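Local coordinates for phosphate-binding protein pstS 2 (Streptococcus pneumoniae, PDB 4H1X), which probably serves as the solute-binding component of the PstSACB ABC transporter, capturing phosphate for import into the cell, at residues V13-T27 with D42-T54. Sequence-based numbering, arbitrary orientation.
Sequences VISRENGSGTRGAFT and DNTAKTAVIQNST
Arg23 and Asp42 show how a salt bridge can tie a helix to the end of strand 40-42 while parallel strands join the same segments. NE and NH2 of Arg23 both reach OD2 of Asp42, each at 3.0 Å, with the carboxylate turned 81° from the guanidinium plane; NE arrives on the syn side, NH2 from above the carboxylate. Extended from CG to NE, with CG anti to the backbone N (chi1 175°), the arginine reaches from helix to strand end. Its NH1 donates to Arg16 O at 2.9 Å, somewhat out of the guanidinium plane; that carbonyl also accepts from Ser15 OG. The other carboxylate oxygen, Asp42 OD1, takes Thr44 OG1 at 2.6 Å and Thr44 N, closing an Asx turn, while a water links OD2 to Thr27 OG1.

Strands 12-16 and 49-51 pair in parallel, Ser15 N giving a nearly straight bond to Val49 O (2.8 Å, 171°) and Gln51 N one to Ser15 O. Ile14 CD1 packs on Val49 CG2 at 3.5 Å, on the face covered by helix 54-63. Near the C-terminal end of strand 12-16, Glu17 grips the Arg16 guanidinium side-on, Ser53 CA lies over one face and Ser20 OG over the other. Arg16, Ser20 and Thr22 also hydrogen-bond a citrate, probably from the crystallisation liquor; its presence is consistent with an anion-binding pocket, where the Glu17 carboxylate would partly offset the arginine's charge.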
# COMPACT_ATOMS: atom_id res chain seq x y z
N VAL A 13 -15.19 -13.80 7.76
CA VAL A 13 -14.47 -12.61 7.32
C VAL A 13 -13.24 -12.41 8.22
O VAL A 13 -13.36 -12.32 9.44
CB VAL A 13 -15.40 -11.36 7.32
CG1 VAL A 13 -14.64 -10.10 6.94
CG2 VAL A 13 -16.62 -11.58 6.38
N ILE A 14 -12.06 -12.34 7.61
CA ILE A 14 -10.82 -12.07 8.33
C ILE A 14 -10.47 -10.61 8.10
O ILE A 14 -10.22 -10.23 6.96
CB ILE A 14 -9.62 -13.00 7.89
CG1 ILE A 14 -9.98 -14.52 7.87
CG2 ILE A 14 -8.35 -12.71 8.72
CD1 ILE A 14 -10.55 -15.12 9.10
N SER A 15 -10.46 -9.81 9.17
CA SER A 15 -10.09 -8.39 9.06
C SER A 15 -8.69 -8.17 9.62
O SER A 15 -8.26 -8.91 10.51
CB SER A 15 -11.10 -7.53 9.83
OG SER A 15 -10.63 -6.20 9.96
N ARG A 16 -7.99 -7.12 9.14
CA ARG A 16 -6.73 -6.75 9.76
C ARG A 16 -7.06 -5.95 11.03
O ARG A 16 -8.21 -5.54 11.22
CB ARG A 16 -5.83 -5.98 8.78
CG ARG A 16 -5.04 -6.93 7.86
CD ARG A 16 -3.97 -7.78 8.61
NE ARG A 16 -3.04 -6.92 9.35
CZ ARG A 16 -2.02 -6.27 8.79
NH1 ARG A 16 -1.75 -6.43 7.50
NH2 ARG A 16 -1.27 -5.46 9.51
N GLU A 17 -6.09 -5.79 11.95
CA GLU A 17 -6.30 -5.07 13.20
C GLU A 17 -6.59 -3.59 12.97
O GLU A 17 -6.22 -3.05 11.94
CB GLU A 17 -5.09 -5.25 14.14
CG GLU A 17 -3.86 -4.41 13.80
CD GLU A 17 -3.03 -4.83 12.61
OE1 GLU A 17 -3.41 -5.80 11.92
OE2 GLU A 17 -2.01 -4.16 12.34
N ASN A 18 -7.28 -2.96 13.92
CA ASN A 18 -7.60 -1.53 13.86
C ASN A 18 -6.31 -0.71 13.77
O ASN A 18 -5.36 -0.99 14.51
CB ASN A 18 -8.36 -1.15 15.13
CG ASN A 18 -8.98 0.21 15.07
OD1 ASN A 18 -8.29 1.24 15.19
ND2 ASN A 18 -10.29 0.25 14.92
N GLY A 19 -6.27 0.23 12.84
CA GLY A 19 -5.09 1.06 12.62
C GLY A 19 -4.16 0.54 11.54
O GLY A 19 -3.24 1.25 11.14
N SER A 20 -4.38 -0.71 11.06
CA SER A 20 -3.58 -1.30 9.97
C SER A 20 -3.69 -0.43 8.71
O SER A 20 -4.80 -0.05 8.33
CB SER A 20 -4.07 -2.71 9.65
OG SER A 20 -3.70 -3.10 8.33
N GLY A 21 -2.56 -0.12 8.07
CA GLY A 21 -2.60 0.66 6.83
C GLY A 21 -3.31 -0.07 5.70
O GLY A 21 -4.05 0.55 4.93
N THR A 22 -3.12 -1.40 5.61
CA THR A 22 -3.78 -2.23 4.60
C THR A 22 -5.29 -2.23 4.83
O THR A 22 -6.04 -2.12 3.86
CB THR A 22 -3.18 -3.64 4.58
OG1 THR A 22 -1.78 -3.54 4.28
CG2 THR A 22 -3.85 -4.54 3.56
N ARG A 23 -5.72 -2.28 6.11
CA ARG A 23 -7.15 -2.20 6.44
C ARG A 23 -7.71 -0.84 6.00
O ARG A 23 -8.79 -0.79 5.41
CB ARG A 23 -7.38 -2.40 7.94
CG ARG A 23 -8.86 -2.21 8.32
CD ARG A 23 -9.09 -2.67 9.74
NE ARG A 23 -10.45 -2.35 10.20
CZ ARG A 23 -11.00 -2.85 11.31
NH1 ARG A 23 -10.32 -3.69 12.08
NH2 ARG A 23 -12.24 -2.52 11.65
N GLY A 24 -6.99 0.23 6.29
CA GLY A 24 -7.39 1.58 5.93
C GLY A 24 -7.60 1.71 4.43
O GLY A 24 -8.63 2.22 3.99
N ALA A 25 -6.65 1.20 3.66
CA ALA A 25 -6.71 1.24 2.19
C ALA A 25 -7.88 0.41 1.67
O ALA A 25 -8.69 0.90 0.88
CB ALA A 25 -5.41 0.74 1.61
N PHE A 26 -7.97 -0.86 2.11
CA PHE A 26 -9.02 -1.77 1.69
C PHE A 26 -10.41 -1.19 1.95
O PHE A 26 -11.23 -1.15 1.04
CB PHE A 26 -8.89 -3.14 2.40
CG PHE A 26 -9.97 -4.11 1.97
CD1 PHE A 26 -9.87 -4.81 0.77
CD2 PHE A 26 -11.11 -4.31 2.76
CE1 PHE A 26 -10.87 -5.71 0.37
CE2 PHE A 26 -12.12 -5.19 2.35
CZ PHE A 26 -12.00 -5.87 1.15
N THR A 27 -10.68 -0.75 3.18
CA THR A 27 -11.99 -0.21 3.53
C THR A 27 -12.29 1.10 2.78
O THR A 27 -13.43 1.31 2.40
CB THR A 27 -12.14 -0.05 5.05
OG1 THR A 27 -11.15 0.86 5.52
CG2 THR A 27 -12.05 -1.40 5.80
N ASP A 42 -16.19 2.97 9.93
CA ASP A 42 -15.68 1.74 9.33
C ASP A 42 -16.78 0.70 9.44
O ASP A 42 -17.05 0.20 10.54
CB ASP A 42 -14.38 1.26 10.01
CG ASP A 42 -13.71 0.04 9.38
OD1 ASP A 42 -14.37 -0.65 8.58
OD2 ASP A 42 -12.53 -0.23 9.72
N ASN A 43 -17.41 0.34 8.31
CA ASN A 43 -18.53 -0.60 8.32
C ASN A 43 -18.09 -2.08 8.22
O ASN A 43 -18.93 -2.94 7.92
CB ASN A 43 -19.54 -0.26 7.23
CG ASN A 43 -20.25 1.04 7.51
OD1 ASN A 43 -20.06 2.04 6.81
ND2 ASN A 43 -21.02 1.08 8.58
N THR A 44 -16.81 -2.39 8.53
CA THR A 44 -16.30 -3.78 8.53
C THR A 44 -17.24 -4.64 9.37
O THR A 44 -17.57 -4.25 10.50
CB THR A 44 -14.86 -3.86 9.07
OG1 THR A 44 -13.96 -3.19 8.19
CG2 THR A 44 -14.40 -5.30 9.28
N ALA A 45 -17.67 -5.79 8.83
CA ALA A 45 -18.57 -6.72 9.52
C ALA A 45 -18.20 -6.86 11.01
O ALA A 45 -17.03 -7.08 11.33
CB ALA A 45 -18.54 -8.08 8.85
N LYS A 46 -19.20 -6.69 11.89
CA LYS A 46 -18.98 -6.81 13.34
C LYS A 46 -18.67 -8.27 13.74
O LYS A 46 -18.17 -8.49 14.83
CB LYS A 46 -20.20 -6.28 14.13
CG LYS A 46 -20.47 -4.78 13.97
CD LYS A 46 -19.63 -3.91 14.89
CE LYS A 46 -19.81 -2.43 14.64
NZ LYS A 46 -21.10 -1.92 15.17
N THR A 47 -18.93 -9.25 12.84
CA THR A 47 -18.62 -10.67 13.10
C THR A 47 -17.18 -11.01 12.72
O THR A 47 -16.70 -12.09 13.09
CB THR A 47 -19.57 -11.58 12.32
OG1 THR A 47 -19.41 -11.34 10.91
CG2 THR A 47 -21.02 -11.44 12.75
N ALA A 48 -16.50 -10.12 11.94
CA ALA A 48 -15.14 -10.39 11.45
C ALA A 48 -14.15 -10.64 12.58
O ALA A 48 -14.17 -9.96 13.60
CB ALA A 48 -14.65 -9.25 10.57
N VAL A 49 -13.30 -11.66 12.41
CA VAL A 49 -12.24 -11.93 13.39
C VAL A 49 -11.00 -11.16 12.93
O VAL A 49 -10.88 -10.82 11.75
CB VAL A 49 -11.97 -13.44 13.64
CG1 VAL A 49 -13.20 -14.12 14.24
CG2 VAL A 49 -11.52 -14.14 12.34
N ILE A 50 -10.08 -10.91 13.83
CA ILE A 50 -8.90 -10.09 13.54
C ILE A 50 -7.61 -10.90 13.45
O ILE A 50 -7.34 -11.76 14.31
CB ILE A 50 -8.77 -9.02 14.67
CG1 ILE A 50 -10.09 -8.22 14.88
CG2 ILE A 50 -7.53 -8.12 14.49
CD1 ILE A 50 -10.66 -7.41 13.63
N GLN A 51 -6.78 -10.51 12.47
CA GLN A 51 -5.41 -11.01 12.29
C GLN A 51 -4.49 -9.76 12.28
O GLN A 51 -4.83 -8.74 11.70
CB GLN A 51 -5.26 -11.92 11.08
CG GLN A 51 -5.81 -13.34 11.39
CD GLN A 51 -4.94 -14.14 12.34
OE1 GLN A 51 -3.74 -13.88 12.55
NE2 GLN A 51 -5.52 -15.17 12.89
N ASN A 52 -3.36 -9.87 12.99
CA ASN A 52 -2.43 -8.76 13.23
C ASN A 52 -1.38 -8.56 12.13
O ASN A 52 -0.59 -7.60 12.22
CB ASN A 52 -1.71 -8.99 14.56
CG ASN A 52 -1.02 -10.33 14.62
OD1 ASN A 52 -1.66 -11.37 14.68
ND2 ASN A 52 0.31 -10.31 14.55
N SER A 53 -1.33 -9.44 11.11
CA SER A 53 -0.32 -9.32 10.05
C SER A 53 -0.74 -10.02 8.77
O SER A 53 -1.67 -10.83 8.80
CB SER A 53 1.00 -9.94 10.51
OG SER A 53 0.82 -11.32 10.80
N THR A 54 0.04 -9.80 7.69
CA THR A 54 -0.14 -10.48 6.41
C THR A 54 -0.03 -12.00 6.62
O THR A 54 -0.88 -12.73 6.12
CB THR A 54 0.90 -9.97 5.39
OG1 THR A 54 0.89 -8.55 5.40
CG2 THR A 54 0.62 -10.47 4.00
O HOH W 1 -17.59 -13.15 9.65
O HOH W 2 -11.39 -4.86 7.60
O HOH W 3 -10.85 1.23 8.21